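Local coordinates for oxidoreductase, putative (Neosartorya fumigata, PDB 6SKX), which probably acts as an NADPH-dependent reductive aminase, reducing imines formed from carbonyl compounds and ammonia or amines to amines, at residues A[7-12]-A[38-43]; A[15-20]-A[25-30]. All coordinates share one frame; numbering follows the deposited sequence.

Contact 1. Residues A[7-12]-A[38-43]; sequences FGLGAM and SSLLGK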
ATOM      1  N   PHE A   7      -7.962  -7.720 -31.242  1.00 47.15           N
ATOM      2  CA  PHE A   7      -7.069  -6.653 -31.762  1.00 45.90           C
ATOM      3  C   PHE A   7      -5.989  -6.364 -30.720  1.00 46.53           C
ATOM      4  O   PHE A   7      -6.328  -5.796 -29.612  1.00 47.15           O
ATOM      5  CB  PHE A   7      -7.896  -5.409 -32.104  1.00 47.13           C
ATOM      6  CG  PHE A   7      -8.539  -5.445 -33.475  1.00 47.87           C
ATOM      7  CD1 PHE A   7      -9.766  -6.051 -33.670  1.00 48.84           C
ATOM      8  CD2 PHE A   7      -7.925  -4.856 -34.572  1.00 56.81           C
ATOM      9  CE1 PHE A   7     -10.352  -6.089 -34.930  1.00 55.41           C
ATOM     10  CE2 PHE A   7      -8.504  -4.910 -35.834  1.00 56.12           C
ATOM     11  CZ  PHE A   7      -9.707  -5.550 -36.013  1.00 53.90           C
ATOM     12  N   GLY A   8      -4.748  -6.751 -31.030  1.00 43.96           N
ATOM     13  CA  GLY A   8      -3.574  -6.464 -30.170  1.00 53.79           C
ATOM     14  C   GLY A   8      -2.921  -7.715 -29.601  1.00 49.62           C
ATOM     15  O   GLY A   8      -3.592  -8.459 -28.849  1.00 53.26           O
ATOM     16  N   LEU A   9      -1.643  -7.927 -29.938  1.00 53.47           N
ATOM     17  CA  LEU A   9      -0.819  -9.064 -29.446  1.00 50.97           C
ATOM     18  C   LEU A   9       0.431  -8.558 -28.702  1.00 53.66           C
ATOM     19  O   LEU A   9       1.422  -9.248 -28.765  1.00 45.33           O
ATOM     20  CB  LEU A   9      -0.467  -9.958 -30.639  1.00 53.44           C
ATOM     21  CG  LEU A   9      -1.648 -10.757 -31.217  1.00 51.41           C
ATOM     22  CD1 LEU A   9      -1.175 -11.767 -32.241  1.00 47.45           C
ATOM     23  CD2 LEU A   9      -2.427 -11.476 -30.129  1.00 51.00           C
ATOM     24  N   GLY A  10       0.360  -7.431 -27.967  1.00 51.53           N
ATOM     25  CA  GLY A  10       1.235  -7.178 -26.800  1.00 50.18           C
ATOM     26  C   GLY A  10       1.140  -8.328 -25.796  1.00 55.25           C
ATOM     27  O   GLY A  10       0.484  -9.359 -26.100  1.00 54.41           O
ATOM     28  N   ALA A  11       1.728  -8.182 -24.615  1.00 52.37           N
ATOM     29  CA  ALA A  11       1.755  -9.235 -23.562  1.00 58.59           C
ATOM     30  C   ALA A  11       0.329  -9.601 -23.121  1.00 52.79           C
ATOM     31  O   ALA A  11       0.032 -10.799 -23.010  1.00 52.41           O
ATOM     32  CB  ALA A  11       2.570  -8.765 -22.381  1.00 60.93           C
ATOM     33  N   MET A  12      -0.534  -8.617 -22.856  1.00 47.17           N
ATOM     34  CA  MET A  12      -1.915  -8.888 -22.392  1.00 48.79           C
ATOM     35  C   MET A  12      -2.734  -9.526 -23.542  1.00 50.44           C
ATOM     36  O   MET A  12      -3.368 -10.581 -23.308  1.00 48.14           O
ATOM     37  CB  MET A  12      -2.577  -7.626 -21.854  1.00 46.23           C
ATOM     38  CG  MET A  12      -3.931  -7.915 -21.277  1.00 49.80           C
ATOM     39  SD  MET A  12      -3.892  -9.132 -19.914  1.00 49.70           S
ATOM     40  CE  MET A  12      -3.477  -8.041 -18.558  1.00 52.30           C
ATOM     41  N   SER A  38       5.042 -13.031 -32.258  1.00 45.59           N
ATOM     42  CA  SER A  38       4.264 -14.246 -32.627  1.00 47.39           C
ATOM     43  C   SER A  38       2.813 -13.879 -32.978  1.00 45.21           C
ATOM     44  O   SER A  38       2.187 -13.165 -32.224  1.00 43.32           O
ATOM     45  CB  SER A  38       4.269 -15.245 -31.494  1.00 44.59           C
ATOM     46  OG  SER A  38       3.618 -16.449 -31.905  1.00 46.44           O
ATOM     47  N   SER A  39       2.247 -14.468 -34.015  1.00 44.85           N
ATOM     48  CA  SER A  39       0.796 -14.372 -34.312  1.00 47.20           C
ATOM     49  C   SER A  39       0.079 -15.651 -33.830  1.00 49.78           C
ATOM     50  O   SER A  39      -1.040 -15.892 -34.296  1.00 47.91           O
ATOM     51  CB  SER A  39       0.596 -14.129 -35.793  1.00 49.58           C
ATOM     52  OG  SER A  39       1.283 -12.953 -36.220  1.00 51.33           O
ATOM     53  N   LEU A  40       0.740 -16.479 -33.000  1.00 45.06           N
ATOM     54  CA  LEU A  40       0.168 -17.684 -32.345  1.00 43.20           C
ATOM     55  C   LEU A  40      -0.356 -18.666 -33.397  1.00 49.76           C
ATOM     56  O   LEU A  40      -1.340 -19.391 -33.109  1.00 43.36           O
ATOM     57  CB  LEU A  40      -0.948 -17.260 -31.402  1.00 49.64           C
ATOM     58  CG  LEU A  40      -0.473 -16.569 -30.127  1.00 57.90           C
ATOM     59  CD1 LEU A  40      -1.560 -15.708 -29.542  1.00 54.13           C
ATOM     60  CD2 LEU A  40      -0.059 -17.615 -29.105  1.00 70.76           C
ATOM     61  N   LEU A  41       0.314 -18.724 -34.547  1.00 45.37           N
ATOM     62  CA  LEU A  41      -0.072 -19.595 -35.677  1.00 47.55           C
ATOM     63  C   LEU A  41      -0.062 -21.044 -35.178  1.00 47.50           C
ATOM     64  O   LEU A  41      -1.071 -21.762 -35.400  1.00 48.09           O
ATOM     65  CB  LEU A  41       0.885 -19.348 -36.853  1.00 45.14           C
ATOM     66  CG  LEU A  41       0.662 -20.230 -38.082  1.00 50.25           C
ATOM     67  CD1 LEU A  41      -0.723 -20.026 -38.651  1.00 53.10           C
ATOM     68  CD2 LEU A  41       1.694 -19.972 -39.161  1.00 51.86           C
ATOM     69  N   GLY A  42       1.013 -21.445 -34.490  1.00 47.00           N
ATOM     70  CA  GLY A  42       1.180 -22.814 -33.969  1.00 45.27           C
ATOM     71  C   GLY A  42      -0.020 -23.316 -33.155  1.00 45.28           C
ATOM     72  O   GLY A  42      -0.289 -24.548 -33.161  1.00 46.54           O
ATOM     73  N   LYS A  43      -0.644 -22.451 -32.369  1.00 47.17           N
ATOM     74  CA  LYS A  43      -1.768 -22.834 -31.469  1.00 50.88           C
ATOM     75  C   LYS A  43      -3.111 -22.739 -32.221  1.00 47.58           C
ATOM     76  O   LYS A  43      -4.117 -23.002 -31.583  1.00 48.45           O
ATOM     77  CB  LYS A  43      -1.822 -21.913 -30.251  1.00 60.75           C
ATOM     78  CG  LYS A  43      -0.724 -22.116 -29.215  1.00 75.58           C
ATOM     79  CD  LYS A  43      -1.172 -21.881 -27.763  1.00 81.20           C
ATOM     80  CE  LYS A  43      -0.419 -22.777 -26.793  1.00 91.00           C
ATOM     81  NZ  LYS A  43       0.268 -22.017 -25.721  1.00 89.25           N
TER
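Ser38 OG accepts a hydrogen bond from the backbone N of Leu40 at 3.1 Å, and the N-H...O angle of 158° makes it fairly straight. A serine hydroxyl bonded to the amide two residues on defines an ST turn, and Leu9 packs against this turn. The Leu9 side chain reaches it with both methyls. CD1 lies 3.6 Å from the carbonyl O of Ser38 and 3.9 Å from Ser39 CA, so this branch rests on the backbone of the turn. CD2 takes the other neighbour, Leu40 CD1, at a looser 4.4 Å. The torsions account for the division: CG stands anti to the carbonyl carbon of Leu9 (chi1 -71°), and CD1 continues the chain outward, anti to CA (chi2 -171°), while CD2 branches off towards Leu40. The backbones themselves stay apart, Leu9 CA and Ser39 CA being 7.4 Å from each other. Leu9 sits in the glycine-rich turn between strand 3-7 and helix 11-22, with Gly10 as N-cap, and it is an NADP(+)-binding residue of this protein, as are Ala11 and Met12. Ser39 OG is hydrogen-bonded to Asn31 ND2, and Asn31, which also touches Leu9, is another NADP(+)-binding residue. No hydrogen bond runs between the two segments, and their mutual burial is only 117 Å². The chemistry therefore implies a small van der Waals contact: the two methyls of Leu9 rest on a loop that carries its own Ser38 OG to Leu40 N bond, and any hold comes from shape, not from polar pairing.

Contact 2. Residues A[15-20]-A[25-30]; sequences ALASRF and YKVAVW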
ATOM      1  N   ALA A  15      -1.909 -13.165 -24.092  1.00 49.39           N
ATOM      2  CA  ALA A  15      -2.544 -13.974 -23.024  1.00 43.67           C
ATOM      3  C   ALA A  15      -4.050 -14.174 -23.292  1.00 45.73           C
ATOM      4  O   ALA A  15      -4.525 -15.289 -23.051  1.00 47.57           O
ATOM      5  CB  ALA A  15      -2.293 -13.348 -21.670  1.00 49.76           C
ATOM      6  N   LEU A  16      -4.808 -13.163 -23.763  1.00 51.30           N
ATOM      7  CA  LEU A  16      -6.263 -13.346 -24.054  1.00 44.32           C
ATOM      8  C   LEU A  16      -6.434 -14.347 -25.206  1.00 45.91           C
ATOM      9  O   LEU A  16      -7.251 -15.261 -25.090  1.00 41.66           O
ATOM     10  CB  LEU A  16      -6.949 -12.030 -24.408  1.00 49.29           C
ATOM     11  CG  LEU A  16      -6.757 -10.858 -23.449  1.00 52.24           C
ATOM     12  CD1 LEU A  16      -7.677  -9.718 -23.843  1.00 56.68           C
ATOM     13  CD2 LEU A  16      -7.022 -11.263 -22.014  1.00 53.12           C
ATOM     14  N   ALA A  17      -5.649 -14.220 -26.267  1.00 40.95           N
ATOM     15  CA  ALA A  17      -5.776 -15.089 -27.453  1.00 45.05           C
ATOM     16  C   ALA A  17      -5.387 -16.540 -27.112  1.00 47.42           C
ATOM     17  O   ALA A  17      -6.175 -17.441 -27.465  1.00 45.94           O
ATOM     18  CB  ALA A  17      -4.952 -14.504 -28.576  1.00 44.59           C
ATOM     19  N   SER A  18      -4.250 -16.760 -26.434  1.00 43.33           N
ATOM     20  CA  SER A  18      -3.797 -18.097 -25.935  1.00 47.73           C
ATOM     21  C   SER A  18      -4.933 -18.790 -25.214  1.00 45.00           C
ATOM     22  O   SER A  18      -5.237 -19.963 -25.544  1.00 45.77           O
ATOM     23  CB  SER A  18      -2.629 -18.078 -24.993  1.00 46.35           C
ATOM     24  OG  SER A  18      -1.451 -17.922 -25.730  1.00 66.37           O
ATOM     25  N   ARG A  19      -5.493 -18.080 -24.255  1.00 44.13           N
ATOM     26  CA  ARG A  19      -6.591 -18.606 -23.408  1.00 49.13           C
ATOM     27  C   ARG A  19      -7.817 -18.968 -24.263  1.00 47.58           C
ATOM     28  O   ARG A  19      -8.339 -20.096 -24.105  1.00 45.41           O
ATOM     29  CB  ARG A  19      -6.886 -17.565 -22.328  1.00 51.77           C
ATOM     30  CG  ARG A  19      -7.851 -18.057 -21.279  1.00 56.75           C
ATOM     31  CD  ARG A  19      -7.387 -19.327 -20.598  1.00 63.07           C
ATOM     32  NE  ARG A  19      -8.550 -19.738 -19.833  1.00 65.95           N
ATOM     33  CZ  ARG A  19      -8.781 -20.948 -19.357  1.00 69.21           C
ATOM     34  NH1 ARG A  19      -7.907 -21.927 -19.534  1.00 70.64           N
ATOM     35  NH2 ARG A  19      -9.906 -21.163 -18.701  1.00 59.09           N
ATOM     36  N   PHE A  20      -8.266 -18.110 -25.192  1.00 46.90           N
ATOM     37  CA  PHE A  20      -9.403 -18.488 -26.085  1.00 45.05           C
ATOM     38  C   PHE A  20      -9.051 -19.747 -26.891  1.00 46.08           C
ATOM     39  O   PHE A  20      -9.921 -20.629 -27.047  1.00 50.43           O
ATOM     40  CB  PHE A  20      -9.852 -17.328 -26.981  1.00 44.70           C
ATOM     41  CG  PHE A  20     -10.767 -16.353 -26.287  1.00 45.36           C
ATOM     42  CD1 PHE A  20     -11.974 -16.775 -25.756  1.00 49.88           C
ATOM     43  CD2 PHE A  20     -10.402 -15.030 -26.105  1.00 47.57           C
ATOM     44  CE1 PHE A  20     -12.800 -15.890 -25.080  1.00 46.79           C
ATOM     45  CE2 PHE A  20     -11.225 -14.149 -25.422  1.00 46.69           C
ATOM     46  CZ  PHE A  20     -12.437 -14.580 -24.931  1.00 45.18           C
ATOM     47  N   TYR A  25     -11.788 -22.168 -28.927  1.00 49.59           N
ATOM     48  CA  TYR A  25     -12.575 -21.185 -29.705  1.00 50.51           C
ATOM     49  C   TYR A  25     -11.899 -20.980 -31.060  1.00 50.06           C
ATOM     50  O   TYR A  25     -10.729 -21.292 -31.194  1.00 49.36           O
ATOM     51  CB  TYR A  25     -12.587 -19.839 -28.982  1.00 48.12           C
ATOM     52  CG  TYR A  25     -13.619 -19.693 -27.897  1.00 49.21           C
ATOM     53  CD1 TYR A  25     -13.461 -20.303 -26.672  1.00 46.85           C
ATOM     54  CD2 TYR A  25     -14.752 -18.934 -28.094  1.00 51.77           C
ATOM     55  CE1 TYR A  25     -14.413 -20.180 -25.679  1.00 52.50           C
ATOM     56  CE2 TYR A  25     -15.708 -18.789 -27.109  1.00 48.78           C
ATOM     57  CZ  TYR A  25     -15.539 -19.417 -25.897  1.00 50.40           C
ATOM     58  OH  TYR A  25     -16.477 -19.279 -24.927  1.00 48.33           O
ATOM     59  N   LYS A  26     -12.653 -20.514 -32.045  1.00 48.15           N
ATOM     60  CA  LYS A  26     -12.069 -20.125 -33.348  1.00 50.00           C
ATOM     61  C   LYS A  26     -11.570 -18.697 -33.106  1.00 46.35           C
ATOM     62  O   LYS A  26     -12.367 -17.893 -32.679  1.00 46.14           O
ATOM     63  CB  LYS A  26     -13.133 -20.280 -34.431  1.00 54.97           C
ATOM     64  CG  LYS A  26     -12.758 -19.770 -35.809  1.00 65.62           C
ATOM     65  CD  LYS A  26     -13.917 -19.756 -36.763  1.00 73.90           C
ATOM     66  CE  LYS A  26     -13.558 -19.165 -38.105  1.00 79.25           C
ATOM     67  NZ  LYS A  26     -13.758 -17.702 -38.120  1.00 82.81           N
ATOM     68  N   VAL A  27     -10.299 -18.411 -33.366  1.00 43.66           N
ATOM     69  CA  VAL A  27      -9.708 -17.119 -32.919  1.00 41.61           C
ATOM     70  C   VAL A  27      -8.971 -16.450 -34.083  1.00 41.81           C
ATOM     71  O   VAL A  27      -8.064 -17.078 -34.679  1.00 47.90           O
ATOM     72  CB  VAL A  27      -8.763 -17.309 -31.719  1.00 44.26           C
ATOM     73  CG1 VAL A  27      -8.205 -15.977 -31.255  1.00 49.11           C
ATOM     74  CG2 VAL A  27      -9.429 -18.002 -30.558  1.00 40.88           C
ATOM     75  N   ALA A  28      -9.385 -15.228 -34.404  1.00 43.45           N
ATOM     76  CA  ALA A  28      -8.717 -14.310 -35.352  1.00 43.14           C
ATOM     77  C   ALA A  28      -7.890 -13.325 -34.533  1.00 46.74           C
ATOM     78  O   ALA A  28      -8.358 -12.919 -33.462  1.00 42.81           O
ATOM     79  CB  ALA A  28      -9.757 -13.588 -36.162  1.00 46.54           C
ATOM     80  N   VAL A  29      -6.704 -12.961 -35.004  1.00 47.09           N
ATOM     81  CA  VAL A  29      -5.820 -12.005 -34.287  1.00 48.64           C
ATOM     82  C   VAL A  29      -5.317 -10.926 -35.249  1.00 43.44           C
ATOM     83  O   VAL A  29      -4.858 -11.237 -36.347  1.00 48.69           O
ATOM     84  CB  VAL A  29      -4.652 -12.756 -33.604  1.00 49.83           C
ATOM     85  CG1 VAL A  29      -5.186 -13.790 -32.635  1.00 47.01           C
ATOM     86  CG2 VAL A  29      -3.698 -13.402 -34.601  1.00 45.50           C
ATOM     87  N   TRP A  30      -5.342  -9.694 -34.789  1.00 48.00           N
ATOM     88  CA  TRP A  30      -4.700  -8.528 -35.442  1.00 47.96           C
ATOM     89  C   TRP A  30      -3.495  -8.117 -34.580  1.00 48.82           C
ATOM     90  O   TRP A  30      -3.654  -7.782 -33.346  1.00 48.77           O
ATOM     91  CB  TRP A  30      -5.729  -7.399 -35.658  1.00 49.02           C
ATOM     92  CG  TRP A  30      -5.227  -6.241 -36.461  1.00 49.81           C
ATOM     93  CD1 TRP A  30      -5.398  -6.034 -37.794  1.00 53.41           C
ATOM     94  CD2 TRP A  30      -4.455  -5.127 -35.975  1.00 54.49           C
ATOM     95  NE1 TRP A  30      -4.775  -4.875 -38.179  1.00 56.36           N
ATOM     96  CE2 TRP A  30      -4.193  -4.292 -37.084  1.00 57.16           C
ATOM     97  CE3 TRP A  30      -3.996  -4.732 -34.709  1.00 53.65           C
ATOM     98  CZ2 TRP A  30      -3.466  -3.104 -36.970  1.00 56.14           C
ATOM     99  CZ3 TRP A  30      -3.258  -3.569 -34.596  1.00 56.99           C
ATOM    100  CH2 TRP A  30      -2.997  -2.766 -35.715  1.00 55.56           C
TER
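The first beta-alpha-beta unit of the Rossmann-type domain runs through strand 3-7, helix 11-22 and strand 26-30, and this contact packs the helix on the strand that follows it. The axes of helix 15-20 and strand 26-30 approach to 8.9 Å with their N-to-C directions at 159°, the nearly antiparallel course expected where a chain returns from helix to strand. Where the two segments come nearest in sequence, Tyr25 N donates to Phe20 O at 3.1 Å with an N-H...O angle of 160°, tying the last part of the helix to the residue just before the strand. Beside this bond the two aromatic rings form a T-shaped stack. Phe20 presents its edge to one face of Tyr25, with ring centroids 5.2 Å apart and planes at 71°; Phe20 CD1 stands over the centre of the tyrosine ring, 3.9 Å from Tyr25 CD1. Both side chains carry CG anti to their own carbonyl carbon, and both rings lie near the Phe20 O to Tyr25 N bond. Further along the strand, Val27 CG2 meets the root of the phenylalanine, 3.7 Å from Phe20 CB, so Phe20 packs on the strand through its CB and on Tyr25 through its ring. One turn earlier in the helix, Ala17 CB touches Val29 CG1 at 4.1 Å, with Val27 CG1 slightly farther; the small Ala17 side chain is consistent with the close approach of the axes. Beyond the segments, Phe20 and Val27 both touch Val4 of strand 3-7, Tyr25 OH is hydrogen-bonded to Asp146 OD1 in helix 137-147, and strand 26-30 bonds through its backbone to strand 3-7 and, at Val27, to Thr46 of strand 46-47.

Contacts 1 and 2 lie with their centres about 7 Å apart in the NADP-binding domain; segment 7-12 runs into the start of helix 11-22, and 15-20 is a later part of the same helix. Along the chain, contact 2 is nested within the loop that contact 1 closes: 7-12, 15-20, 25-30, then 38-43. They also touch directly. Gly8 N lies 2.8 Å from Trp30 O, a probable hydrogen bond joining the residue after strand 3-7 to the last residue of strand 26-30, and Ser39 O packs on Val29 CG2 at 3.7 Å. Contact 2 thus lies at the helix-to-strand return of the unit, while contact 1 adds the following loop beside the glycine-rich turn, where cofactor-binding residues gather.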